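Putative NADH-depentdent flavin oxidoreductase (Cupriavidus metallidurans, PDB 5OCS) is an ene-reductase of the Old Yellow Enzyme family, an FMN-binding flavoprotein that probably takes reducing equivalents from NADPH. Local coordinates at residues V60-R65 against G72-A77; S109-W114 against Q124-Q129; D198-S203 against P211-D216; A217-F222 against R226-R231. One frame throughout, in Å; residues are numbered along the deposited sequence.

Contact 1: V60-R65 against G72-A77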
loop_
_atom_site.group_PDB
_atom_site.type_symbol
_atom_site.label_atom_id
_atom_site.label_comp_id
_atom_site.label_asym_id
_atom_site.label_seq_id
_atom_site.Cartn_x
_atom_site.Cartn_y
_atom_site.Cartn_z
ATOM N N VAL D 60 6.084 11.155 23.293
ATOM C CA VAL D 60 6.183 10.597 24.625
ATOM C C VAL D 60 5.159 11.187 25.623
ATOM O O VAL D 60 5.008 10.650 26.719
ATOM C CB VAL D 60 7.650 10.656 25.173
ATOM C CG1 VAL D 60 8.605 9.938 24.211
ATOM C CG2 VAL D 60 8.107 12.108 25.408
ATOM N N SER D 61 4.463 12.244 25.239
ATOM C CA SER D 61 3.446 12.878 26.084
ATOM C C SER D 61 2.620 13.699 25.161
ATOM O O SER D 61 3.072 14.060 24.078
ATOM C CB SER D 61 4.113 13.770 27.152
ATOM O OG SER D 61 4.868 14.830 26.580
ATOM N N PRO D 62 1.418 14.053 25.584
ATOM C CA PRO D 62 0.607 14.897 24.702
ATOM C C PRO D 62 1.278 16.226 24.378
ATOM O O PRO D 62 1.206 16.675 23.254
ATOM C CB PRO D 62 -0.649 15.194 25.544
ATOM C CG PRO D 62 -0.590 14.331 26.738
ATOM C CD PRO D 62 0.714 13.609 26.801
ATOM N N GLU D 63 1.890 16.855 25.382
ATOM C CA GLU D 63 2.586 18.155 25.210
ATOM C C GLU D 63 3.796 18.089 24.290
ATOM O O GLU D 63 4.244 19.110 23.781
ATOM C CB GLU D 63 2.965 18.819 26.580
ATOM C CG GLU D 63 4.074 18.198 27.430
ATOM C CD GLU D 63 3.603 17.100 28.376
ATOM O OE1 GLU D 63 2.521 16.524 28.153
ATOM O OE2 GLU D 63 4.317 16.795 29.336
ATOM N N GLY D 64 4.338 16.888 24.096
ATOM C CA GLY D 64 5.448 16.665 23.242
ATOM C C GLY D 64 5.098 16.386 21.797
ATOM O O GLY D 64 6.001 16.256 20.967
ATOM N N ARG D 65 3.812 16.353 21.464
ATOM C CA ARG D 65 3.386 16.182 20.071
ATOM C C ARG D 65 3.764 17.394 19.254
ATOM O O ARG D 65 3.663 18.528 19.746
ATOM C CB ARG D 65 1.872 16.047 20.022
ATOM C CG ARG D 65 1.371 14.734 20.561
ATOM C CD ARG D 65 -0.139 14.652 20.484
ATOM N NE ARG D 65 -0.730 15.539 21.476
ATOM C CZ ARG D 65 -2.040 15.750 21.620
ATOM N NH1 ARG D 65 -2.903 15.148 20.832
ATOM N NH2 ARG D 65 -2.489 16.599 22.559
ATOM N N GLY D 72 1.078 9.000 19.138
ATOM C CA GLY D 72 1.563 9.005 20.496
ATOM C C GLY D 72 1.692 7.606 21.064
ATOM O O GLY D 72 1.099 6.650 20.555
ATOM N N LEU D 73 2.481 7.487 22.114
ATOM C CA LEU D 73 2.542 6.261 22.895
ATOM C C LEU D 73 2.625 6.573 24.377
ATOM O O LEU D 73 3.614 6.218 25.064
ATOM C CB LEU D 73 3.721 5.424 22.418
ATOM C CG LEU D 73 3.719 3.976 22.869
ATOM C CD1 LEU D 73 2.382 3.286 22.573
ATOM C CD2 LEU D 73 4.892 3.241 22.240
ATOM N N TYR D 74 1.606 7.275 24.843
ATOM C CA TYR D 74 1.644 7.885 26.164
ATOM C C TYR D 74 0.498 7.461 27.067
ATOM O O TYR D 74 0.353 7.971 28.194
ATOM C CB TYR D 74 1.819 9.422 26.058
ATOM C CG TYR D 74 0.828 10.173 25.162
ATOM C CD1 TYR D 74 -0.528 10.270 25.482
ATOM C CD2 TYR D 74 1.251 10.814 24.007
ATOM C CE1 TYR D 74 -1.424 10.981 24.669
ATOM C CE2 TYR D 74 0.376 11.549 23.194
ATOM C CZ TYR D 74 -0.963 11.635 23.525
ATOM O OH TYR D 74 -1.817 12.336 22.706
ATOM N N ASN D 75 -0.282 6.476 26.611
ATOM C CA ASN D 75 -1.343 5.907 27.433
ATOM C C ASN D 75 -1.731 4.546 26.889
ATOM O O ASN D 75 -1.308 4.171 25.790
ATOM C CB ASN D 75 -2.536 6.852 27.552
ATOM C CG ASN D 75 -3.256 7.087 26.263
ATOM O OD1 ASN D 75 -3.380 6.205 25.436
ATOM N ND2 ASN D 75 -3.771 8.299 26.091
ATOM N N ASP D 76 -2.544 3.816 27.626
ATOM C CA ASP D 76 -2.957 2.482 27.204
ATOM C C ASP D 76 -3.687 2.466 25.848
ATOM O O ASP D 76 -3.518 1.527 25.063
ATOM C CB ASP D 76 -3.898 1.867 28.267
ATOM C CG ASP D 76 -3.179 1.454 29.527
ATOM O OD1 ASP D 76 -1.951 1.574 29.653
ATOM O OD2 ASP D 76 -3.872 1.013 30.449
ATOM N N ALA D 77 -4.518 3.470 25.574
ATOM C CA ALA D 77 -5.286 3.494 24.332
ATOM C C ALA D 77 -4.318 3.630 23.172
ATOM O O ALA D 77 -4.445 2.951 22.163
ATOM C CB ALA D 77 -6.267 4.634 24.327
#
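Tyr74 carries the contact, packing against Val60, Ser61, Pro62 and Arg65. Pro62 lies over one face of its ring. The CH-pi contact is nearly perpendicular to the ring: Pro62 CD stands 3.7 Å from the centroid of the Tyr74 ring, 9° off its normal. The backbone before the proline joins the packing. Ser61 C lies 3.4 Å from Tyr74 CD2. At the root of the side chain, Val60 O is 3.5 Å from Tyr74 CB. The chi1 of Tyr74 is 53°, which sets CG between the backbone N and the carbonyl carbon and lays the ring against the 60-65 loop.

The polar groups meet by packing, with no hydrogen bond between the two segments. Tyr74 OH sits over one face of the Arg65 guanidinium, 3.5 Å from Arg65 NH1, with the ring and guanidinium planes 73° apart. Arg65 CD comes to the edge of the ring. The guanidinium is held from within its own segment: Arg65 NE donates to Pro62 O at 2.9 Å. This bond is almost straight and uses an in-plane lone pair of the carbonyl. Pro62 O also accepts from Arg65 N, so two bonds grip it.

Around the contact, Glu63 forms a salt bridge with Lys155, and Asn75 caps helix 76-92 through a hydrogen bond to Asn78 N. The arrangement belongs to the loop that leaves barrel strand 52-59 and enters helix 76-92. It is a proline-aromatic packing within a beta-alpha connection of the TIM barrel.

Contact 2: S109-W114 against Q124-Q129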
loop_
_atom_site.group_PDB
_atom_site.type_symbol
_atom_site.label_atom_id
_atom_site.label_comp_id
_atom_site.label_asym_id
_atom_site.label_seq_id
_atom_site.Cartn_x
_atom_site.Cartn_y
_atom_site.Cartn_z
ATOM N N SER D 109 2.620 21.894 19.525
ATOM C CA SER D 109 1.389 22.656 19.457
ATOM C C SER D 109 1.319 23.414 18.139
ATOM O O SER D 109 1.055 24.636 18.112
ATOM C CB SER D 109 1.288 23.602 20.677
ATOM O OG SER D 109 0.031 24.231 20.704
ATOM N N SER D 110 1.623 22.709 17.038
ATOM C CA SER D 110 1.607 23.291 15.695
ATOM C C SER D 110 0.588 22.571 14.788
ATOM O O SER D 110 0.077 21.497 15.104
ATOM C CB SER D 110 2.974 23.201 15.065
ATOM O OG SER D 110 3.907 23.951 15.822
ATOM N N GLU D 111 0.290 23.204 13.666
ATOM C CA GLU D 111 -0.662 22.666 12.688
ATOM C C GLU D 111 0.066 21.679 11.797
ATOM O O GLU D 111 1.289 21.760 11.635
ATOM C CB GLU D 111 -1.247 23.793 11.815
ATOM C CG GLU D 111 -2.087 24.812 12.564
ATOM C CD GLU D 111 -3.475 24.305 12.989
ATOM O OE1 GLU D 111 -3.776 23.090 12.964
ATOM O OE2 GLU D 111 -4.291 25.120 13.438
ATOM N N ALA D 112 -0.689 20.747 11.232
ATOM C CA ALA D 112 -0.197 19.838 10.206
ATOM C C ALA D 112 0.144 20.593 8.909
ATOM O O ALA D 112 -0.281 21.753 8.728
ATOM C CB ALA D 112 -1.233 18.738 9.969
ATOM N N PRO D 113 0.969 19.988 8.018
ATOM C CA PRO D 113 1.448 20.743 6.820
ATOM C C PRO D 113 0.315 21.301 5.965
ATOM O O PRO D 113 0.360 22.454 5.550
ATOM C CB PRO D 113 2.246 19.688 6.044
ATOM C CG PRO D 113 2.741 18.736 7.107
ATOM C CD PRO D 113 1.642 18.680 8.142
ATOM N N TRP D 114 -0.704 20.486 5.712
ATOM C CA TRP D 114 -1.858 20.929 4.906
ATOM C C TRP D 114 -2.679 22.034 5.574
ATOM O O TRP D 114 -3.456 22.707 4.886
ATOM C CB TRP D 114 -2.781 19.776 4.486
ATOM C CG TRP D 114 -3.080 18.777 5.573
ATOM C CD1 TRP D 114 -4.086 18.814 6.505
ATOM C CD2 TRP D 114 -2.340 17.586 5.834
ATOM N NE1 TRP D 114 -3.991 17.738 7.339
ATOM C CE2 TRP D 114 -2.929 16.964 6.948
ATOM C CE3 TRP D 114 -1.193 17.006 5.263
ATOM C CZ2 TRP D 114 -2.443 15.756 7.470
ATOM C CZ3 TRP D 114 -0.716 15.838 5.772
ATOM C CH2 TRP D 114 -1.349 15.203 6.858
ATOM N N GLN D 124 -5.776 28.979 22.234
ATOM C CA GLN D 124 -6.630 28.647 21.090
ATOM C C GLN D 124 -7.126 27.200 21.195
ATOM O O GLN D 124 -6.548 26.413 21.970
ATOM C CB GLN D 124 -5.855 28.812 19.786
ATOM C CG GLN D 124 -5.584 30.249 19.405
ATOM C CD GLN D 124 -4.785 30.376 18.113
ATOM O OE1 GLN D 124 -3.848 29.613 17.856
ATOM N NE2 GLN D 124 -5.144 31.369 17.296
ATOM N N PRO D 125 -8.187 26.834 20.410
ATOM C CA PRO D 125 -8.659 25.449 20.404
ATOM C C PRO D 125 -7.553 24.527 19.899
ATOM O O PRO D 125 -6.857 24.871 18.934
ATOM C CB PRO D 125 -9.859 25.459 19.426
ATOM C CG PRO D 125 -10.270 26.888 19.334
ATOM C CD PRO D 125 -8.994 27.671 19.505
ATOM N N ARG D 126 -7.370 23.416 20.602
ATOM C CA ARG D 126 -6.343 22.399 20.295
ATOM C C ARG D 126 -4.919 22.753 20.708
ATOM O O ARG D 126 -4.086 21.877 20.685
ATOM C CB ARG D 126 -6.369 21.972 18.800
ATOM C CG ARG D 126 -7.735 21.440 18.319
ATOM C CD ARG D 126 -7.789 21.230 16.799
ATOM N NE ARG D 126 -7.537 22.515 16.171
ATOM C CZ ARG D 126 -6.511 22.837 15.376
ATOM N NH1 ARG D 126 -5.618 21.949 14.962
ATOM N NH2 ARG D 126 -6.401 24.090 14.971
ATOM N N GLY D 127 -4.652 24.002 21.116
ATOM C CA GLY D 127 -3.305 24.465 21.427
ATOM C C GLY D 127 -2.886 24.115 22.837
ATOM O O GLY D 127 -3.714 23.765 23.674
ATOM N N TRP D 128 -1.588 24.195 23.097
ATOM C CA TRP D 128 -1.059 23.952 24.448
ATOM C C TRP D 128 0.256 24.607 24.725
ATOM O O TRP D 128 0.990 24.968 23.808
ATOM C CB TRP D 128 -0.963 22.463 24.752
ATOM C CG TRP D 128 0.044 21.669 23.922
ATOM C CD1 TRP D 128 1.358 21.500 24.183
ATOM C CD2 TRP D 128 -0.219 20.952 22.709
ATOM N NE1 TRP D 128 1.941 20.705 23.228
ATOM C CE2 TRP D 128 0.988 20.348 22.315
ATOM C CE3 TRP D 128 -1.372 20.712 21.947
ATOM C CZ2 TRP D 128 1.067 19.533 21.192
ATOM C CZ3 TRP D 128 -1.270 19.928 20.811
ATOM C CH2 TRP D 128 -0.071 19.329 20.464
ATOM N N GLN D 129 0.551 24.789 26.014
ATOM C CA GLN D 129 1.844 25.345 26.418
ATOM C C GLN D 129 2.994 24.370 26.090
ATOM O O GLN D 129 2.919 23.180 26.442
ATOM C CB GLN D 129 1.874 25.671 27.912
ATOM C CG GLN D 129 3.177 26.389 28.315
ATOM C CD GLN D 129 3.299 27.751 27.615
ATOM O OE1 GLN D 129 2.479 28.635 27.852
ATOM N NE2 GLN D 129 4.291 27.906 26.700
#
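Arg126 and Glu111 form an end-on, two-pronged salt bridge. Arg126 NH1 donates to Glu111 OE1 at 2.9 Å, and Arg126 NH2 to Glu111 OE2 at 2.8 Å. Both bonds are nearly straight, and both oxygens lie near the guanidinium plane. OE2 uses its syn lone pair. OE1 is met on the syn side but 25° out of the carboxylate plane; the carboxylate and guanidinium planes are 24° apart.

The second anchor is Ser109 against Trp128. Ser109 OG accepts from Trp128 N at 2.9 Å and is also hydrogen-bonded to Ile120 O. Ser109 lies over one face of the indole, with CA 3.6 Å from the centroid of the Trp128 six-membered ring in a CH-pi contact. Ser109 OG is anti to its own N (chi1 -173°), which carries it to the Trp128 amide.

Farther out, a type II beta turn from Gln124 to Gly127 presents Arg126, closed by Gly127 N to Gln124 O at 3.2 Å. Trp128 NE1 donates to Glu63 O, which fixes the indole on the preceding loop. Pro113 and Trp114 pack on Phe368 and Lys349 of the second subunit.

The contact is a surface one. It pins together two parts of the long excursion between strand 96-102 and strand 131-132, an elaboration of the TIM barrel's third beta-alpha connection.

Contact 3: D198-S203 against P211-D216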
loop_
_atom_site.group_PDB
_atom_site.type_symbol
_atom_site.label_atom_id
_atom_site.label_comp_id
_atom_site.label_asym_id
_atom_site.label_seq_id
_atom_site.Cartn_x
_atom_site.Cartn_y
_atom_site.Cartn_z
ATOM N N ASP D 198 22.699 26.658 33.809
ATOM C CA ASP D 198 22.985 25.564 34.729
ATOM C C ASP D 198 23.814 24.516 33.987
ATOM O O ASP D 198 24.326 24.829 32.905
ATOM C CB ASP D 198 21.680 25.037 35.346
ATOM C CG ASP D 198 20.759 24.344 34.321
ATOM O OD1 ASP D 198 21.071 24.303 33.099
ATOM O OD2 ASP D 198 19.683 23.907 34.745
ATOM N N GLU D 199 23.905 23.282 34.521
ATOM C CA GLU D 199 24.760 22.222 33.972
ATOM C C GLU D 199 24.256 21.666 32.622
ATOM O O GLU D 199 24.882 20.775 32.050
ATOM C CB GLU D 199 24.968 21.070 35.006
ATOM C CG GLU D 199 23.768 20.216 35.440
ATOM C CD GLU D 199 22.851 20.833 36.506
ATOM O OE1 GLU D 199 22.865 22.085 36.720
ATOM O OE2 GLU D 199 22.077 20.067 37.147
ATOM N N TYR D 200 23.114 22.184 32.159
ATOM C CA TYR D 200 22.494 21.758 30.895
ATOM C C TYR D 200 22.638 22.748 29.747
ATOM O O TYR D 200 22.173 22.449 28.665
ATOM C CB TYR D 200 21.029 21.396 31.113
ATOM C CG TYR D 200 20.885 20.154 31.942
ATOM C CD1 TYR D 200 21.143 18.892 31.396
ATOM C CD2 TYR D 200 20.532 20.233 33.286
ATOM C CE1 TYR D 200 21.056 17.743 32.200
ATOM C CE2 TYR D 200 20.409 19.105 34.073
ATOM C CZ TYR D 200 20.686 17.866 33.529
ATOM O OH TYR D 200 20.562 16.748 34.341
ATOM N N GLY D 201 23.282 23.896 29.966
ATOM C CA GLY D 201 23.617 24.822 28.867
ATOM C C GLY D 201 25.038 25.321 28.940
ATOM O O GLY D 201 25.758 25.042 29.918
ATOM N N GLY D 202 25.454 26.044 27.904
ATOM C CA GLY D 202 26.811 26.550 27.828
ATOM C C GLY D 202 27.700 25.668 27.013
ATOM O O GLY D 202 27.604 25.644 25.788
ATOM N N SER D 203 28.608 24.966 27.689
ATOM C CA SER D 203 29.596 24.134 27.041
ATOM C C SER D 203 28.939 22.995 26.258
ATOM O O SER D 203 27.795 22.641 26.518
ATOM C CB SER D 203 30.523 23.494 28.087
ATOM O OG SER D 203 29.783 22.604 28.944
ATOM N N PRO D 211 20.167 15.357 26.372
ATOM C CA PRO D 211 19.974 14.335 25.334
ATOM C C PRO D 211 20.611 12.959 25.677
ATOM O O PRO D 211 19.997 11.900 25.448
ATOM C CB PRO D 211 20.658 14.946 24.105
ATOM C CG PRO D 211 20.384 16.409 24.299
ATOM C CD PRO D 211 20.510 16.662 25.767
ATOM N N LEU D 212 21.826 12.986 26.244
ATOM C CA LEU D 212 22.470 11.742 26.659
ATOM C C LEU D 212 21.796 11.104 27.871
ATOM O O LEU D 212 21.759 9.863 27.934
ATOM C CB LEU D 212 23.981 11.931 26.844
ATOM C CG LEU D 212 24.696 12.189 25.517
ATOM C CD1 LEU D 212 26.134 12.620 25.762
ATOM C CD2 LEU D 212 24.665 11.012 24.582
ATOM N N GLU D 213 21.252 11.893 28.799
ATOM C CA GLU D 213 20.428 11.335 29.916
ATOM C C GLU D 213 19.213 10.588 29.374
ATOM O O GLU D 213 18.856 9.498 29.839
ATOM C CB GLU D 213 19.951 12.393 30.891
ATOM C CG GLU D 213 21.095 12.926 31.762
ATOM C CD GLU D 213 20.705 14.093 32.596
ATOM O OE1 GLU D 213 19.544 14.548 32.480
ATOM O OE2 GLU D 213 21.565 14.558 33.390
ATOM N N VAL D 214 18.577 11.193 28.377
ATOM C CA VAL D 214 17.364 10.594 27.801
ATOM C C VAL D 214 17.742 9.311 27.109
ATOM O O VAL D 214 17.087 8.254 27.351
ATOM C CB VAL D 214 16.648 11.556 26.831
ATOM C CG1 VAL D 214 15.455 10.882 26.141
ATOM C CG2 VAL D 214 16.162 12.747 27.614
ATOM N N PHE D 215 18.776 9.370 26.256
ATOM C CA PHE D 215 19.251 8.177 25.571
ATOM C C PHE D 215 19.567 7.082 26.596
ATOM O O PHE D 215 19.157 5.920 26.422
ATOM C CB PHE D 215 20.498 8.423 24.734
ATOM C CG PHE D 215 21.102 7.172 24.233
ATOM C CD1 PHE D 215 20.640 6.592 23.062
ATOM C CD2 PHE D 215 22.076 6.524 24.968
ATOM C CE1 PHE D 215 21.135 5.390 22.643
ATOM C CE2 PHE D 215 22.578 5.319 24.549
ATOM C CZ PHE D 215 22.112 4.753 23.375
ATOM N N ASP D 216 20.320 7.433 27.640
ATOM C CA ASP D 216 20.667 6.435 28.686
ATOM C C ASP D 216 19.466 5.838 29.344
ATOM O O ASP D 216 19.423 4.631 29.560
ATOM C CB ASP D 216 21.571 7.059 29.782
ATOM C CG ASP D 216 22.991 7.309 29.288
ATOM O OD1 ASP D 216 23.397 6.705 28.267
ATOM O OD2 ASP D 216 23.711 8.102 29.953
#
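Tyr200 and Glu213 meet through their polar ends, and no other pair of residues touches between the two segments. The tight part is one short hydrogen bond. Tyr200 OH donates to Glu213 OE2 at 2.6 Å, on the syn lone pair of that oxygen. The carboxylate lies at the edge of the ring, near its plane, and is turned 80° against it. Glu213 OE1 is 3.1 Å from Tyr200 OH and 3.5 Å from Tyr200 CE1. The side chains come from opposite directions. Glu213 is extended beyond CG (chi2 172°), and this lets it reach from the helix to the phenol.

The rest of the contact is loose. The nearest CA atoms, those of Tyr200 and Pro211, are 9.6 Å apart. Only 89 Å² is buried in total. Glu199 and Ser203 are exposed on the solvent side. Glu199 OE2 is 6.7 Å from Glu213 OE2, and these like charges do not touch.

Local structure holds Tyr200 in place. A type I beta turn runs from Asp198 to Gly201. Asp198 OD1 accepts from Tyr200 N at 3.1 Å, which makes an Asx turn. The donor stands above the carboxylate plane.

Arg157 of helix 150-169 makes a salt bridge to Glu213 OE1, which would probably favour the charged carboxylate. The Tyr200 side chain also packs on Met153 of that helix and on Phe188 of helix 184-189. The contact therefore fastens the loop before helix 204-221 to the flank of that helix, beside helices 150-169 and 184-189.

Contact 4: A217-F222 against R226-R231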
loop_
_atom_site.group_PDB
_atom_site.type_symbol
_atom_site.label_atom_id
_atom_site.label_comp_id
_atom_site.label_asym_id
_atom_site.label_seq_id
_atom_site.Cartn_x
_atom_site.Cartn_y
_atom_site.Cartn_z
ATOM N N ALA D 217 18.473 6.659 29.643
ATOM C CA ALA D 217 17.281 6.162 30.277
ATOM C C ALA D 217 16.495 5.204 29.398
ATOM O O ALA D 217 15.991 4.181 29.888
ATOM C CB ALA D 217 16.410 7.304 30.733
ATOM N N VAL D 218 16.412 5.526 28.105
ATOM C CA VAL D 218 15.780 4.648 27.124
ATOM C C VAL D 218 16.541 3.339 26.972
ATOM O O VAL D 218 15.940 2.249 26.933
ATOM C CB VAL D 218 15.639 5.356 25.764
ATOM C CG1 VAL D 218 15.286 4.352 24.660
ATOM C CG2 VAL D 218 14.574 6.461 25.866
ATOM N N ARG D 219 17.853 3.420 26.901
ATOM C CA ARG D 219 18.677 2.238 26.712
ATOM C C ARG D 219 18.561 1.312 27.939
ATOM O O ARG D 219 18.587 0.090 27.805
ATOM C CB ARG D 219 20.124 2.661 26.480
ATOM C CG ARG D 219 21.194 1.586 26.340
ATOM C CD ARG D 219 20.977 0.630 25.176
ATOM N NE ARG D 219 19.861 -0.268 25.414
ATOM C CZ ARG D 219 19.418 -1.180 24.550
ATOM N NH1 ARG D 219 19.990 -1.343 23.368
ATOM N NH2 ARG D 219 18.348 -1.902 24.882
ATOM N N GLU D 220 18.482 1.907 29.118
ATOM C CA GLU D 220 18.311 1.128 30.342
ATOM C C GLU D 220 16.952 0.433 30.375
ATOM O O GLU D 220 16.860 -0.735 30.792
ATOM C CB GLU D 220 18.474 2.010 31.564
ATOM C CG GLU D 220 18.646 1.219 32.866
ATOM C CD GLU D 220 17.374 0.659 33.431
ATOM O OE1 GLU D 220 16.294 1.272 33.223
ATOM O OE2 GLU D 220 17.457 -0.408 34.102
ATOM N N ALA D 221 15.904 1.132 29.943
ATOM C CA ALA D 221 14.561 0.608 30.042
ATOM C C ALA D 221 14.221 -0.439 28.969
ATOM O O ALA D 221 13.394 -1.316 29.216
ATOM C CB ALA D 221 13.556 1.723 30.016
ATOM N N PHE D 222 14.786 -0.302 27.774
ATOM C CA PHE D 222 14.427 -1.148 26.619
ATOM C C PHE D 222 15.247 -2.439 26.686
ATOM O O PHE D 222 16.422 -2.404 27.085
ATOM C CB PHE D 222 14.732 -0.412 25.307
ATOM C CG PHE D 222 13.934 -0.876 24.099
ATOM C CD1 PHE D 222 12.549 -0.761 24.070
ATOM C CD2 PHE D 222 14.593 -1.313 22.939
ATOM C CE1 PHE D 222 11.817 -1.148 22.954
ATOM C CE2 PHE D 222 13.892 -1.701 21.827
ATOM C CZ PHE D 222 12.497 -1.618 21.839
ATOM N N ARG D 226 17.753 -5.587 22.176
ATOM C CA ARG D 226 17.194 -4.850 21.064
ATOM C C ARG D 226 17.922 -3.513 20.950
ATOM O O ARG D 226 18.254 -2.932 21.964
ATOM C CB ARG D 226 15.708 -4.603 21.282
ATOM C CG ARG D 226 14.924 -5.868 21.641
ATOM C CD ARG D 226 13.438 -5.574 21.747
ATOM N NE ARG D 226 12.701 -6.662 22.427
ATOM C CZ ARG D 226 11.396 -6.675 22.651
ATOM N NH1 ARG D 226 10.612 -5.686 22.255
ATOM N NH2 ARG D 226 10.852 -7.687 23.318
ATOM N N PRO D 227 18.144 -3.040 19.732
ATOM C CA PRO D 227 18.954 -1.826 19.507
ATOM C C PRO D 227 18.220 -0.536 19.865
ATOM O O PRO D 227 17.024 -0.423 19.676
ATOM C CB PRO D 227 19.241 -1.867 17.987
ATOM C CG PRO D 227 18.054 -2.607 17.418
ATOM C CD PRO D 227 17.798 -3.689 18.458
ATOM N N VAL D 228 18.976 0.419 20.371
ATOM C CA VAL D 228 18.501 1.750 20.616
ATOM C C VAL D 228 19.576 2.664 20.039
ATOM O O VAL D 228 20.794 2.428 20.223
ATOM C CB VAL D 228 18.321 2.029 22.115
ATOM C CG1 VAL D 228 17.957 3.505 22.381
ATOM C CG2 VAL D 228 17.322 1.100 22.708
ATOM N N TRP D 229 19.139 3.720 19.367
ATOM C CA TRP D 229 20.062 4.662 18.741
ATOM C C TRP D 229 19.469 6.066 18.748
ATOM O O TRP D 229 18.386 6.276 19.296
ATOM C CB TRP D 229 20.454 4.182 17.337
ATOM C CG TRP D 229 19.376 4.232 16.300
ATOM C CD1 TRP D 229 19.088 5.251 15.440
ATOM C CD2 TRP D 229 18.438 3.195 15.996
ATOM N NE1 TRP D 229 18.035 4.913 14.634
ATOM C CE2 TRP D 229 17.621 3.654 14.961
ATOM C CE3 TRP D 229 18.194 1.939 16.531
ATOM C CZ2 TRP D 229 16.590 2.880 14.429
ATOM C CZ3 TRP D 229 17.189 1.170 15.983
ATOM C CH2 TRP D 229 16.384 1.645 14.983
ATOM N N MET D 230 20.205 7.022 18.204
ATOM C CA MET D 230 19.719 8.397 18.123
ATOM C C MET D 230 19.799 8.928 16.719
ATOM O O MET D 230 20.740 8.631 15.959
ATOM C CB MET D 230 20.528 9.327 19.061
ATOM C CG MET D 230 19.923 10.716 19.246
ATOM S SD MET D 230 20.837 11.726 20.446
ATOM C CE MET D 230 20.373 10.904 21.932
ATOM N N ARG D 231 18.849 9.814 16.423
ATOM C CA ARG D 231 18.813 10.586 15.202
ATOM C C ARG D 231 19.446 11.925 15.496
ATOM O O ARG D 231 19.036 12.571 16.444
ATOM C CB ARG D 231 17.349 10.805 14.787
ATOM C CG ARG D 231 17.134 11.630 13.529
ATOM C CD ARG D 231 17.656 10.949 12.278
ATOM N NE ARG D 231 17.000 11.501 11.082
ATOM C CZ ARG D 231 15.813 11.139 10.594
ATOM N NH1 ARG D 231 15.144 10.122 11.104
ATOM N NH2 ARG D 231 15.333 11.783 9.538
HETATM O O HOH W 1 21.882 -0.387 21.354
#
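The Arg219 guanidinium has Val228 CG2 over the centre of one face, 3.6 Å from Arg219 CZ. Its edge meets Arg226 O, Phe222 O and a water. Arg219 NH1 donates to Arg226 O at 2.7 Å, and NH2 adds a weak bond to the same oxygen. Arg219 NH2 also donates to Phe222 O at 3.0 Å, from above that carbonyl's plane. The water links Arg219 NH1 to Val228 N. Bends at chi2 (60°) and chi3 (-71°) fold the arginine back over the end of its helix.

The Phe222 ring meets the strand side obliquely. Phe222 CE2 is 3.5 Å from Arg226 CB, and Phe222 CD2 is 3.7 Å from Val228 CG2. Arg226 CZ is 5.7 Å from the centroid of the Phe222 ring, a long cation-pi approach that is at most weakly attractive. Arg226 NH1 is hydrogen-bonded to Ile172 O and Ala168 O. Deeper in, Val218 CG1 packs on Val228 CG1 at 3.6 Å.

Farther along the strand, Arg231 binds FMN in this protein, though none is bound to this chain. The arrangement is an alpha-to-beta turn of a TIM barrel: helix 204-221 ends, the chain reverses, and strand 228-233 enters the barrel.

From the N terminus, contact 1 closes the loop between barrel strand 52-59 and helix 76-92. Contact 2 follows and closes part of the excursion after strand 96-102. The two touch through Glu63 and Trp128, so neighbouring loops of the barrel are joined. Contact 3 ties the loop before helix 204-221 to that helix. Contact 4 closes the short turn from the same helix into strand 228-233. Contacts 3 and 4 also touch, with Phe215 packing on Val228 and Met230. All four run in series, and none encloses or crosses another. Contacts 2 and 4 lie far apart, about 29 Å between centres.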